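PDB 7F3H: bifunctional cytochrome P450/NADPH--P450 reductase from Deinococcus aerius, which probably uses NADPH electrons, passed from its reductase part to a heme domain, to activate oxygen and hydroxylate organic substrates. Local coordinates for residues 59-64 with 343-348; 70-75 with 93-98; 105-110 with 234-239; 150-155 with 271-276. All coordinates share one frame; numbering follows the deposited sequence.

Contact 1 (59-64 with 343-348); sequences PNLVAE and EVIGGK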
# COMPACT_ATOMS: atom_id res chain seq x y z
N PRO A 59 -6.22 -21.03 -1.64
CA PRO A 59 -6.29 -20.39 -2.98
C PRO A 59 -7.60 -20.64 -3.72
O PRO A 59 -8.13 -19.70 -4.33
CB PRO A 59 -5.08 -20.99 -3.72
CG PRO A 59 -4.13 -21.45 -2.62
CD PRO A 59 -5.04 -21.90 -1.49
N ASN A 60 -8.20 -21.82 -3.61
CA ASN A 60 -9.44 -22.00 -4.37
C ASN A 60 -10.61 -21.26 -3.73
O ASN A 60 -11.45 -20.66 -4.45
CB ASN A 60 -9.75 -23.48 -4.49
CG ASN A 60 -8.70 -24.24 -5.24
OD1 ASN A 60 -8.20 -23.80 -6.29
ND2 ASN A 60 -8.33 -25.40 -4.71
N LEU A 61 -10.68 -21.29 -2.39
CA LEU A 61 -11.67 -20.49 -1.66
C LEU A 61 -11.52 -19.03 -2.01
O LEU A 61 -12.51 -18.35 -2.31
CB LEU A 61 -11.54 -20.68 -0.14
CG LEU A 61 -11.88 -22.08 0.44
CD1 LEU A 61 -11.77 -22.13 1.98
CD2 LEU A 61 -13.26 -22.56 -0.03
N VAL A 62 -10.28 -18.54 -2.07
CA VAL A 62 -10.09 -17.14 -2.37
C VAL A 62 -10.53 -16.84 -3.79
O VAL A 62 -11.14 -15.79 -4.04
CB VAL A 62 -8.63 -16.72 -2.15
CG1 VAL A 62 -8.41 -15.34 -2.75
CG2 VAL A 62 -8.30 -16.69 -0.68
N ALA A 63 -10.29 -17.76 -4.73
CA ALA A 63 -10.86 -17.60 -6.07
C ALA A 63 -12.36 -17.37 -5.99
O ALA A 63 -12.91 -16.49 -6.66
CB ALA A 63 -10.55 -18.83 -6.93
N GLU A 64 -13.04 -18.15 -5.15
CA GLU A 64 -14.48 -17.95 -5.00
C GLU A 64 -14.79 -16.56 -4.44
O GLU A 64 -15.66 -15.86 -4.97
CB GLU A 64 -15.07 -19.04 -4.11
CG GLU A 64 -14.92 -20.42 -4.71
CD GLU A 64 -15.88 -21.40 -4.10
OE1 GLU A 64 -15.45 -22.19 -3.23
OE2 GLU A 64 -17.08 -21.38 -4.50
N GLU A 343 -24.06 -17.40 0.37
CA GLU A 343 -23.12 -18.08 -0.50
C GLU A 343 -22.60 -19.33 0.20
O GLU A 343 -22.65 -19.46 1.43
CB GLU A 343 -21.91 -17.21 -0.86
CG GLU A 343 -22.20 -16.12 -1.86
CD GLU A 343 -22.44 -16.63 -3.26
OE1 GLU A 343 -22.01 -17.76 -3.60
OE2 GLU A 343 -23.07 -15.89 -4.03
N VAL A 344 -22.12 -20.27 -0.61
CA VAL A 344 -21.49 -21.48 -0.13
C VAL A 344 -20.18 -21.62 -0.89
O VAL A 344 -20.19 -21.71 -2.13
CB VAL A 344 -22.40 -22.71 -0.31
CG1 VAL A 344 -21.68 -24.02 -0.01
CG2 VAL A 344 -23.63 -22.56 0.58
N ILE A 345 -19.07 -21.57 -0.18
CA ILE A 345 -17.75 -21.69 -0.77
C ILE A 345 -17.17 -23.03 -0.36
O ILE A 345 -17.52 -23.58 0.70
CB ILE A 345 -16.82 -20.52 -0.39
CG1 ILE A 345 -16.41 -20.58 1.09
CG2 ILE A 345 -17.46 -19.19 -0.76
CD1 ILE A 345 -15.65 -19.37 1.54
N GLY A 346 -16.33 -23.58 -1.25
CA GLY A 346 -15.71 -24.88 -1.06
C GLY A 346 -16.68 -26.03 -1.06
O GLY A 346 -16.32 -27.16 -0.70
N GLY A 347 -17.92 -25.78 -1.49
CA GLY A 347 -18.98 -26.76 -1.44
C GLY A 347 -19.38 -27.15 -0.03
O GLY A 347 -20.16 -28.08 0.14
N LYS A 348 -18.93 -26.40 0.99
CA LYS A 348 -19.06 -26.82 2.39
C LYS A 348 -19.52 -25.67 3.29
O LYS A 348 -20.36 -25.88 4.18
CB LYS A 348 -17.73 -27.34 2.96
CG LYS A 348 -17.06 -28.44 2.20
CD LYS A 348 -15.67 -28.71 2.75
CE LYS A 348 -15.74 -29.18 4.19
NZ LYS A 348 -14.51 -29.93 4.52
O HOH W 1 -18.19 -23.70 -3.39
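Glu64 reaches from its helix to the turn at Gly346, where Gly346 N donates a nearly straight hydrogen bond to Glu64 OE1 (2.6 Å, 167°), meeting the oxygen on its syn side and close to the carboxylate plane. A water donates to Glu64 OE2 (2.8 Å) and to Val344 O and accepts from Gly347 N (2.8 Å). With both oxygens held, the carboxylate has little freedom to rotate. Beside it, Leu61 CD2 lies 3.5 Å from Gly346 N and 3.9 Å from Ile345 CG1, so a methyl group flanks the polar link. Glycine suits both turn positions: Gly346 and Gly347 have positive phi, the shape of a type I' turn closed by Lys348 N to Ile345 O, and Gly346 has no beta carbon to crowd the leucine methyl. Outside the two segments, Arg70 grips Glu64 OE2 directly and Glu343 OE1 as well, both by salt bridges. Helix 59-65 thus packs beside the hairpin of strands 343-345 and 349-351, its segment 59-64 roughly antiparallel to strand 343-345 (156°), while Leu61 and Ile345 both touch Leu43 of strand 43-48 and Ile345 also meets Phe71 of strand 71-72.

Contact 2 (70-75 with 93-98); sequences RFQKRV and SDSFEP. With HEM (protoporphyrin IX containing Fe), chain E.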
# COMPACT_ATOMS: atom_id res chain seq x y z
N ARG A 70 -20.34 -12.66 -6.58
CA ARG A 70 -20.68 -13.30 -5.32
C ARG A 70 -20.24 -12.51 -4.09
O ARG A 70 -20.92 -12.53 -3.06
CB ARG A 70 -20.07 -14.70 -5.28
CG ARG A 70 -20.47 -15.51 -6.49
CD ARG A 70 -19.73 -16.83 -6.57
NE ARG A 70 -20.06 -17.70 -5.44
CZ ARG A 70 -19.40 -18.81 -5.13
NH1 ARG A 70 -18.37 -19.21 -5.88
NH2 ARG A 70 -19.76 -19.52 -4.07
N PHE A 71 -19.08 -11.86 -4.16
CA PHE A 71 -18.61 -11.05 -3.06
C PHE A 71 -18.07 -9.75 -3.63
O PHE A 71 -17.55 -9.72 -4.74
CB PHE A 71 -17.54 -11.78 -2.26
CG PHE A 71 -17.92 -13.17 -1.86
CD1 PHE A 71 -17.77 -14.23 -2.76
CD2 PHE A 71 -18.40 -13.43 -0.59
CE1 PHE A 71 -18.11 -15.53 -2.40
CE2 PHE A 71 -18.74 -14.72 -0.22
CZ PHE A 71 -18.58 -15.78 -1.12
N GLN A 72 -18.25 -8.66 -2.88
CA GLN A 72 -17.70 -7.37 -3.30
C GLN A 72 -17.23 -6.60 -2.09
O GLN A 72 -17.72 -6.79 -0.97
CB GLN A 72 -18.72 -6.52 -4.07
CG GLN A 72 -19.02 -7.06 -5.44
CD GLN A 72 -19.87 -6.16 -6.30
OE1 GLN A 72 -20.11 -4.97 -6.00
NE2 GLN A 72 -20.34 -6.72 -7.41
N LYS A 73 -16.27 -5.69 -2.36
CA LYS A 73 -15.84 -4.69 -1.38
C LYS A 73 -17.01 -3.78 -1.03
O LYS A 73 -17.73 -3.28 -1.89
CB LYS A 73 -14.70 -3.83 -1.91
CG LYS A 73 -14.42 -2.64 -1.00
CD LYS A 73 -13.17 -1.91 -1.42
CE LYS A 73 -13.08 -0.49 -0.81
NZ LYS A 73 -11.72 0.06 -1.06
N ARG A 74 -17.21 -3.60 0.26
CA ARG A 74 -18.30 -2.77 0.76
C ARG A 74 -17.79 -1.90 1.91
O ARG A 74 -17.13 -2.39 2.84
CB ARG A 74 -19.45 -3.67 1.14
CG ARG A 74 -20.38 -4.21 0.03
CD ARG A 74 -21.28 -3.16 -0.54
NE ARG A 74 -22.10 -3.85 -1.51
CZ ARG A 74 -21.91 -3.75 -2.80
NH1 ARG A 74 -20.91 -2.99 -3.24
NH2 ARG A 74 -22.69 -4.41 -3.65
N VAL A 75 -18.11 -0.60 1.84
CA VAL A 75 -17.63 0.46 2.73
C VAL A 75 -18.19 0.35 4.15
O VAL A 75 -17.76 1.12 5.02
CB VAL A 75 -17.98 1.81 2.04
CG1 VAL A 75 -17.75 3.06 2.92
CG2 VAL A 75 -17.25 1.94 0.73
N SER A 93 -15.50 4.77 -1.45
CA SER A 93 -16.86 4.85 -1.99
C SER A 93 -17.34 3.48 -2.44
O SER A 93 -16.55 2.61 -2.82
CB SER A 93 -16.93 5.81 -3.18
OG SER A 93 -15.89 5.54 -4.09
N ASP A 94 -18.66 3.30 -2.39
CA ASP A 94 -19.26 2.06 -2.87
C ASP A 94 -19.37 2.10 -4.39
O ASP A 94 -19.39 3.18 -5.00
CB ASP A 94 -20.64 1.85 -2.23
CG ASP A 94 -20.56 1.23 -0.83
OD1 ASP A 94 -19.98 0.15 -0.67
OD2 ASP A 94 -21.09 1.84 0.12
N SER A 95 -19.35 0.91 -5.01
CA SER A 95 -19.40 0.80 -6.48
C SER A 95 -20.64 1.47 -7.05
O SER A 95 -20.59 2.03 -8.16
CB SER A 95 -19.36 -0.66 -6.92
OG SER A 95 -18.24 -1.35 -6.40
N PHE A 96 -21.76 1.43 -6.32
CA PHE A 96 -22.99 1.97 -6.89
C PHE A 96 -23.07 3.49 -6.81
O PHE A 96 -23.83 4.09 -7.58
CB PHE A 96 -24.20 1.33 -6.21
CG PHE A 96 -24.18 1.44 -4.73
CD1 PHE A 96 -24.39 2.65 -4.10
CD2 PHE A 96 -23.88 0.33 -3.96
CE1 PHE A 96 -24.35 2.75 -2.72
CE2 PHE A 96 -23.84 0.42 -2.58
CZ PHE A 96 -24.08 1.62 -1.96
N GLU A 97 -22.31 4.14 -5.93
CA GLU A 97 -22.27 5.60 -5.93
C GLU A 97 -21.76 6.11 -7.27
O GLU A 97 -20.70 5.66 -7.74
CB GLU A 97 -21.39 6.11 -4.80
CG GLU A 97 -21.88 5.82 -3.41
CD GLU A 97 -20.96 6.41 -2.35
OE1 GLU A 97 -20.84 7.65 -2.25
OE2 GLU A 97 -20.34 5.62 -1.61
N PRO A 98 -22.45 7.07 -7.91
CA PRO A 98 -22.05 7.50 -9.26
C PRO A 98 -20.63 8.02 -9.36
O PRO A 98 -19.95 7.80 -10.38
CB PRO A 98 -23.05 8.63 -9.56
CG PRO A 98 -24.23 8.36 -8.72
CD PRO A 98 -23.72 7.67 -7.47
CHA HEM E . -6.69 0.27 -3.84
CHB HEM E . -4.26 4.32 -5.00
CHC HEM E . -0.07 2.09 -3.90
CHD HEM E . -2.52 -1.84 -2.47
C1A HEM E . -6.39 1.55 -4.25
C2A HEM E . -7.36 2.56 -4.61
C3A HEM E . -6.71 3.67 -4.97
C4A HEM E . -5.29 3.43 -4.77
CMA HEM E . -7.35 5.00 -5.44
CAA HEM E . -8.88 2.31 -4.67
CBA HEM E . -9.21 1.90 -6.11
CGA HEM E . -10.72 1.70 -6.32
O1A HEM E . -11.21 2.23 -7.35
O2A HEM E . -11.47 1.13 -5.47
C1B HEM E . -2.91 4.07 -4.85
C2B HEM E . -1.82 4.99 -5.16
C3B HEM E . -0.67 4.34 -4.90
C4B HEM E . -1.00 3.04 -4.35
CMB HEM E . -2.01 6.39 -5.76
CAB HEM E . 0.80 4.82 -4.96
CBB HEM E . 1.18 6.08 -5.20
C1C HEM E . -0.35 0.83 -3.40
C2C HEM E . 0.61 -0.20 -2.99
C3C HEM E . -0.13 -1.26 -2.59
C4C HEM E . -1.52 -0.96 -2.76
CMC HEM E . 2.16 -0.05 -2.98
CAC HEM E . 0.26 -2.63 -2.06
CBC HEM E . 1.53 -3.00 -1.94
C1D HEM E . -3.86 -1.61 -2.71
C2D HEM E . -4.96 -2.52 -2.38
C3D HEM E . -6.08 -1.93 -2.77
C4D HEM E . -5.77 -0.63 -3.33
CMD HEM E . -4.85 -3.92 -1.72
CAD HEM E . -7.47 -2.53 -2.61
CBD HEM E . -7.89 -2.09 -1.23
CGD HEM E . -9.18 -2.71 -0.84
O1D HEM E . -9.78 -2.13 0.10
O2D HEM E . -9.61 -3.75 -1.44
NA HEM E . -5.14 2.12 -4.34
NB HEM E . -2.38 2.89 -4.37
NC HEM E . -1.64 0.33 -3.23
ND HEM E . -4.40 -0.47 -3.29
FE HEM E . -3.41 1.13 -3.90
O HOH W 2 -17.65 -2.97 -4.44
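Asp94 OD1 takes the N-H of Val75 (Val75 N to Asp94 OD1 3.2 Å, 173°) on its syn side but 31° out of the carboxylate plane, and carbons of Val75 and Arg74 pack around it. Val75 CG2 lies 3.6 Å from Asp94 OD1 and 3.5 Å from Ser93 C, a branched methyl group lying against the carboxylate. Arg74 bends at chi2 (-72°), which brings its CD to 3.6 Å from Asp94 OD1; the guanidinium stands almost perpendicular to the carboxylate, and NH1 is too far for a salt bridge, so the attraction is probably only a general electrostatic one. A water next to this link donates to Lys73 O at 2.6 Å and is hydrogen-bonded to Ser95 OG at 2.6 Å. Asp94 is itself positioned by its backbone N, which donates to Glu97 OE2 (3.0 Å), and Arg83 pairs with that same oxygen. Lysine suits its place because its extended chain carries Lys73 NZ to the propionate oxygen HEM O1D (3.1 Å) and to Phe91 O. The contact therefore lies on the propionate side of the heme, linking the chain that leaves edge strand 71-72, paired with strand 336-339, to the loop entering helix 98-107.

Contact 3 (105-110 with 234-239); sequences RILLPA and GDLLGL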
# COMPACT_ATOMS: atom_id res chain seq x y z
N ARG A 105 -13.48 5.71 -14.32
CA ARG A 105 -13.31 5.80 -15.76
C ARG A 105 -12.46 7.00 -16.16
O ARG A 105 -11.70 6.93 -17.12
CB ARG A 105 -14.66 5.82 -16.44
CG ARG A 105 -15.42 4.50 -16.27
CD ARG A 105 -16.73 4.57 -17.02
NE ARG A 105 -17.66 5.59 -16.50
CZ ARG A 105 -18.58 5.34 -15.58
NH1 ARG A 105 -18.69 4.12 -15.06
NH2 ARG A 105 -19.41 6.31 -15.18
N ILE A 106 -12.55 8.11 -15.42
CA ILE A 106 -11.71 9.27 -15.73
C ILE A 106 -10.23 8.97 -15.43
O ILE A 106 -9.35 9.27 -16.24
CB ILE A 106 -12.20 10.52 -14.98
CG1 ILE A 106 -13.54 11.00 -15.56
CG2 ILE A 106 -11.14 11.63 -15.04
CD1 ILE A 106 -14.06 12.29 -14.95
N LEU A 107 -9.96 8.38 -14.28
CA LEU A 107 -8.58 8.29 -13.78
C LEU A 107 -7.79 7.10 -14.33
O LEU A 107 -6.57 7.25 -14.49
CB LEU A 107 -8.56 8.27 -12.25
CG LEU A 107 -8.87 9.62 -11.57
CD1 LEU A 107 -9.00 9.47 -10.06
CD2 LEU A 107 -7.88 10.73 -11.93
N LEU A 108 -8.42 5.94 -14.67
CA LEU A 108 -7.67 4.81 -15.24
C LEU A 108 -6.68 5.17 -16.32
O LEU A 108 -5.53 4.69 -16.26
CB LEU A 108 -8.54 3.69 -15.84
CG LEU A 108 -9.08 2.56 -15.00
CD1 LEU A 108 -10.02 1.67 -15.79
CD2 LEU A 108 -7.80 1.75 -14.63
N PRO A 109 -7.03 5.95 -17.34
CA PRO A 109 -6.02 6.23 -18.37
C PRO A 109 -4.85 7.00 -17.82
O PRO A 109 -3.73 6.83 -18.31
CB PRO A 109 -6.81 7.08 -19.38
CG PRO A 109 -8.23 6.72 -19.16
CD PRO A 109 -8.34 6.51 -17.69
N ALA A 110 -5.05 7.78 -16.75
CA ALA A 110 -4.01 8.57 -16.11
C ALA A 110 -3.08 7.75 -15.23
O ALA A 110 -2.08 8.30 -14.75
CB ALA A 110 -4.61 9.69 -15.25
N GLY A 234 -0.26 19.22 -16.54
CA GLY A 234 0.27 17.86 -16.64
C GLY A 234 -0.19 16.95 -15.51
O GLY A 234 -0.52 15.79 -15.74
N ASP A 235 -0.24 17.48 -14.29
CA ASP A 235 -0.48 16.69 -13.09
C ASP A 235 -1.88 16.07 -13.10
O ASP A 235 -2.74 16.39 -13.93
CB ASP A 235 -0.26 17.56 -11.84
CG ASP A 235 -1.31 18.65 -11.67
OD1 ASP A 235 -1.84 19.15 -12.67
OD2 ASP A 235 -1.59 19.05 -10.51
N LEU A 236 -2.11 15.18 -12.12
CA LEU A 236 -3.40 14.48 -12.01
C LEU A 236 -4.56 15.45 -11.79
O LEU A 236 -5.63 15.26 -12.36
CB LEU A 236 -3.37 13.48 -10.86
CG LEU A 236 -2.77 12.12 -11.19
CD1 LEU A 236 -2.66 11.33 -9.91
CD2 LEU A 236 -3.62 11.40 -12.18
N LEU A 237 -4.36 16.47 -10.94
CA LEU A 237 -5.37 17.52 -10.74
C LEU A 237 -5.76 18.19 -12.05
O LEU A 237 -6.95 18.40 -12.33
CB LEU A 237 -4.85 18.55 -9.74
CG LEU A 237 -5.73 19.78 -9.55
CD1 LEU A 237 -7.14 19.34 -9.25
CD2 LEU A 237 -5.21 20.66 -8.43
N GLY A 238 -4.77 18.61 -12.85
CA GLY A 238 -5.07 19.22 -14.13
C GLY A 238 -5.93 18.34 -15.02
O GLY A 238 -6.78 18.83 -15.76
N LEU A 239 -5.73 17.03 -14.93
CA LEU A 239 -6.54 16.09 -15.69
C LEU A 239 -7.95 16.02 -15.13
O LEU A 239 -8.93 15.95 -15.89
CB LEU A 239 -5.87 14.71 -15.70
CG LEU A 239 -6.56 13.57 -16.46
CD1 LEU A 239 -5.57 12.60 -17.09
CD2 LEU A 239 -7.46 12.78 -15.50
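Ala110 CB touches two leucines at once, Leu239 CD1 at 3.6 Å and Leu236 CD2 at 3.7 Å, and every contact across this interface is apolar. The small alanine methyl points at the other segment and lets the two longer side chains close over it. Leu239 has CG anti to its backbone N (chi1 -180°), which sends its fork across to the other segment: while CD1 meets the alanine, CD2 lies 3.9 Å from Ile106 CG2, the two side chains sliding past each other in opposite directions, and 4.1 Å from Leu107 CD2. Leu107 CD2 also approaches Leu236 CD2, more loosely (4.3 Å).

Polar bonding is confined to each side. Asp235 is the N-cap of helix 236-242: its OD1 accepts from Gly238 N (3.0 Å, 148°) from well above the carboxylate plane, and has a salt bridge to Arg226. Aspartate suits this place, since its negative charge would be favoured by a helix N-terminus.

Phe264 of helix 254-285 touches both Leu107 and Leu236; the Leu236 side chain and the heme have nearest atoms about 6 Å apart. The end of helix 98-107 and the residues just after it thus meet helix 236-242 through close apolar packing, with no hydrogen bond between the two segments.

Contact 4 (150-155 with 271-276); sequences RLTLDT and TTSGLL. With HEM (protoporphyrin IX containing Fe), chain E.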
# COMPACT_ATOMS: atom_id res chain seq x y z
N ARG A 150 8.63 10.20 3.57
CA ARG A 150 8.95 11.45 2.89
C ARG A 150 8.94 11.27 1.37
O ARG A 150 8.26 12.02 0.64
CB ARG A 150 10.30 11.97 3.35
CG ARG A 150 10.34 12.39 4.80
CD ARG A 150 11.65 13.07 5.10
NE ARG A 150 11.49 13.95 6.25
CZ ARG A 150 11.86 13.59 7.47
NH1 ARG A 150 12.40 12.40 7.66
NH2 ARG A 150 11.70 14.42 8.49
N LEU A 151 9.69 10.26 0.87
CA LEU A 151 9.77 10.01 -0.56
C LEU A 151 8.38 9.93 -1.18
O LEU A 151 8.05 10.69 -2.10
CB LEU A 151 10.56 8.73 -0.85
CG LEU A 151 10.55 8.21 -2.31
CD1 LEU A 151 11.39 9.10 -3.23
CD2 LEU A 151 11.06 6.77 -2.37
N THR A 152 7.55 9.04 -0.65
CA THR A 152 6.27 8.74 -1.29
C THR A 152 5.27 9.89 -1.12
O THR A 152 4.56 10.23 -2.07
CB THR A 152 5.72 7.42 -0.76
OG1 THR A 152 5.61 7.47 0.68
CG2 THR A 152 6.63 6.27 -1.16
N LEU A 153 5.22 10.54 0.05
CA LEU A 153 4.37 11.71 0.19
C LEU A 153 4.75 12.79 -0.80
O LEU A 153 3.89 13.32 -1.51
CB LEU A 153 4.43 12.24 1.61
CG LEU A 153 3.53 11.56 2.63
CD1 LEU A 153 3.74 12.18 4.04
CD2 LEU A 153 2.05 11.60 2.20
N ASP A 154 6.03 13.15 -0.87
CA ASP A 154 6.42 14.19 -1.82
C ASP A 154 6.12 13.79 -3.26
O ASP A 154 5.66 14.61 -4.06
CB ASP A 154 7.89 14.51 -1.67
CG ASP A 154 8.13 15.51 -0.57
OD1 ASP A 154 7.24 15.62 0.28
OD2 ASP A 154 9.21 16.14 -0.55
N THR A 155 6.37 12.53 -3.60
CA THR A 155 6.16 12.10 -4.97
C THR A 155 4.68 12.15 -5.33
O THR A 155 4.29 12.70 -6.37
CB THR A 155 6.73 10.70 -5.18
OG1 THR A 155 8.13 10.71 -4.85
CG2 THR A 155 6.59 10.30 -6.61
N THR A 271 1.41 2.45 1.87
CA THR A 271 1.57 1.23 1.08
C THR A 271 2.93 1.20 0.38
O THR A 271 3.69 0.25 0.52
CB THR A 271 0.45 1.12 0.03
OG1 THR A 271 0.30 2.38 -0.64
CG2 THR A 271 -0.84 0.70 0.65
N THR A 272 3.24 2.26 -0.37
CA THR A 272 4.46 2.34 -1.15
C THR A 272 5.70 2.46 -0.27
O THR A 272 6.70 1.77 -0.51
CB THR A 272 4.35 3.52 -2.09
OG1 THR A 272 3.06 3.42 -2.72
CG2 THR A 272 5.47 3.52 -3.12
N SER A 273 5.66 3.32 0.76
CA SER A 273 6.81 3.40 1.65
C SER A 273 7.00 2.08 2.38
O SER A 273 8.14 1.65 2.59
CB SER A 273 6.69 4.57 2.64
OG SER A 273 5.65 4.34 3.56
N GLY A 274 5.91 1.42 2.79
CA GLY A 274 6.02 0.09 3.35
C GLY A 274 6.72 -0.88 2.42
O GLY A 274 7.65 -1.60 2.82
N LEU A 275 6.27 -0.94 1.16
CA LEU A 275 6.90 -1.83 0.19
C LEU A 275 8.39 -1.56 0.13
O LEU A 275 9.20 -2.50 0.10
CB LEU A 275 6.25 -1.68 -1.19
CG LEU A 275 6.98 -2.34 -2.38
CD1 LEU A 275 7.36 -3.78 -2.07
CD2 LEU A 275 6.19 -2.28 -3.72
N LEU A 276 8.77 -0.27 0.13
CA LEU A 276 10.17 0.10 -0.04
C LEU A 276 11.01 -0.27 1.19
O LEU A 276 12.12 -0.82 1.05
CB LEU A 276 10.27 1.58 -0.35
CG LEU A 276 10.11 1.85 -1.84
CD1 LEU A 276 9.87 3.34 -2.02
CD2 LEU A 276 11.37 1.43 -2.55
CHA HEM E . -6.69 0.27 -3.84
CHB HEM E . -4.26 4.32 -5.00
CHC HEM E . -0.07 2.09 -3.90
CHD HEM E . -2.52 -1.84 -2.47
C1A HEM E . -6.39 1.55 -4.25
C2A HEM E . -7.36 2.56 -4.61
C3A HEM E . -6.71 3.67 -4.97
C4A HEM E . -5.29 3.43 -4.77
CMA HEM E . -7.35 5.00 -5.44
CAA HEM E . -8.88 2.31 -4.67
CBA HEM E . -9.21 1.90 -6.11
CGA HEM E . -10.72 1.70 -6.32
O1A HEM E . -11.21 2.23 -7.35
O2A HEM E . -11.47 1.13 -5.47
C1B HEM E . -2.91 4.07 -4.85
C2B HEM E . -1.82 4.99 -5.16
C3B HEM E . -0.67 4.34 -4.90
C4B HEM E . -1.00 3.04 -4.35
CMB HEM E . -2.01 6.39 -5.76
CAB HEM E . 0.80 4.82 -4.96
CBB HEM E . 1.18 6.08 -5.20
C1C HEM E . -0.35 0.83 -3.40
C2C HEM E . 0.61 -0.20 -2.99
C3C HEM E . -0.13 -1.26 -2.59
C4C HEM E . -1.52 -0.96 -2.76
CMC HEM E . 2.16 -0.05 -2.98
CAC HEM E . 0.26 -2.63 -2.06
CBC HEM E . 1.53 -3.00 -1.94
C1D HEM E . -3.86 -1.61 -2.71
C2D HEM E . -4.96 -2.52 -2.38
C3D HEM E . -6.08 -1.93 -2.77
C4D HEM E . -5.77 -0.63 -3.33
CMD HEM E . -4.85 -3.92 -1.72
CAD HEM E . -7.47 -2.53 -2.61
CBD HEM E . -7.89 -2.09 -1.23
CGD HEM E . -9.18 -2.71 -0.84
O1D HEM E . -9.78 -2.13 0.10
O2D HEM E . -9.61 -3.75 -1.44
NA HEM E . -5.14 2.12 -4.34
NB HEM E . -2.38 2.89 -4.37
NC HEM E . -1.64 0.33 -3.23
ND HEM E . -4.40 -0.47 -3.29
FE HEM E . -3.41 1.13 -3.90
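Helix 254-285, the long helix that runs past the heme in P450s, packs through Thr272, Ser273 and Leu276 against Thr152 and Leu151 of helix 144-161. Its Thr271 and Thr272, both in the heme pocket, form the threonine pair of the AGHETT signature, whose first threonine is generally linked to oxygen activation in P450s. Thr152 carries the centre. Its CG2 meets Thr272 CG2 at 3.6 Å and Ser273 N at 3.7 Å, and its OG1 lies 3.7 Å from Ser273 CB. With chi1 at 56°, Thr152 OG1 comes within hydrogen-bonding distance of Met148 O and His269 O, between which its single proton must be shared or alternate. Threonine fits because one branch packs while the other is polar. Farther along, Leu151 CD2 and Leu276 CD1 touch at 3.6 Å, their side chains crossing at about a right angle.

Thr272 turns its methyl to Thr152 and its hydroxyl toward the heme, and its neighbour Thr271 lies against the macrocycle, with Thr271 OG1 3.2 Å from HEM C1C. Both hydroxyls bond to carbonyls of their own helix, of Ala267 and Gly268.

Segments 150-155 and 271-276 run roughly antiparallel (145°). Glu414 of helix 408-425 touches Thr152 and Thr272, and Val126 of helix 113-137 packs on Leu151.

How the contacts relate
All four contacts belong to one P450 fold, spread from the sheet-rich edge to the helical core. Contact 1 closes the longest loop of the four and encloses the others. Contact 2 touches it through Arg70, and helix 59-65 leads into strand 71-72, though the centres are about 20 Å apart. Contact 2 precedes contacts 3 and 4, whose segments alternate along the chain; their centres also lie about 20 Å apart, and helix 236-242 of contact 3 is followed directly by helix 254-285 of contact 4. Contacts 2 and 4 both meet the heme, the former at a propionate and the latter beside its pyrrole carbons, so the cofactor bridges distant parts of the fold.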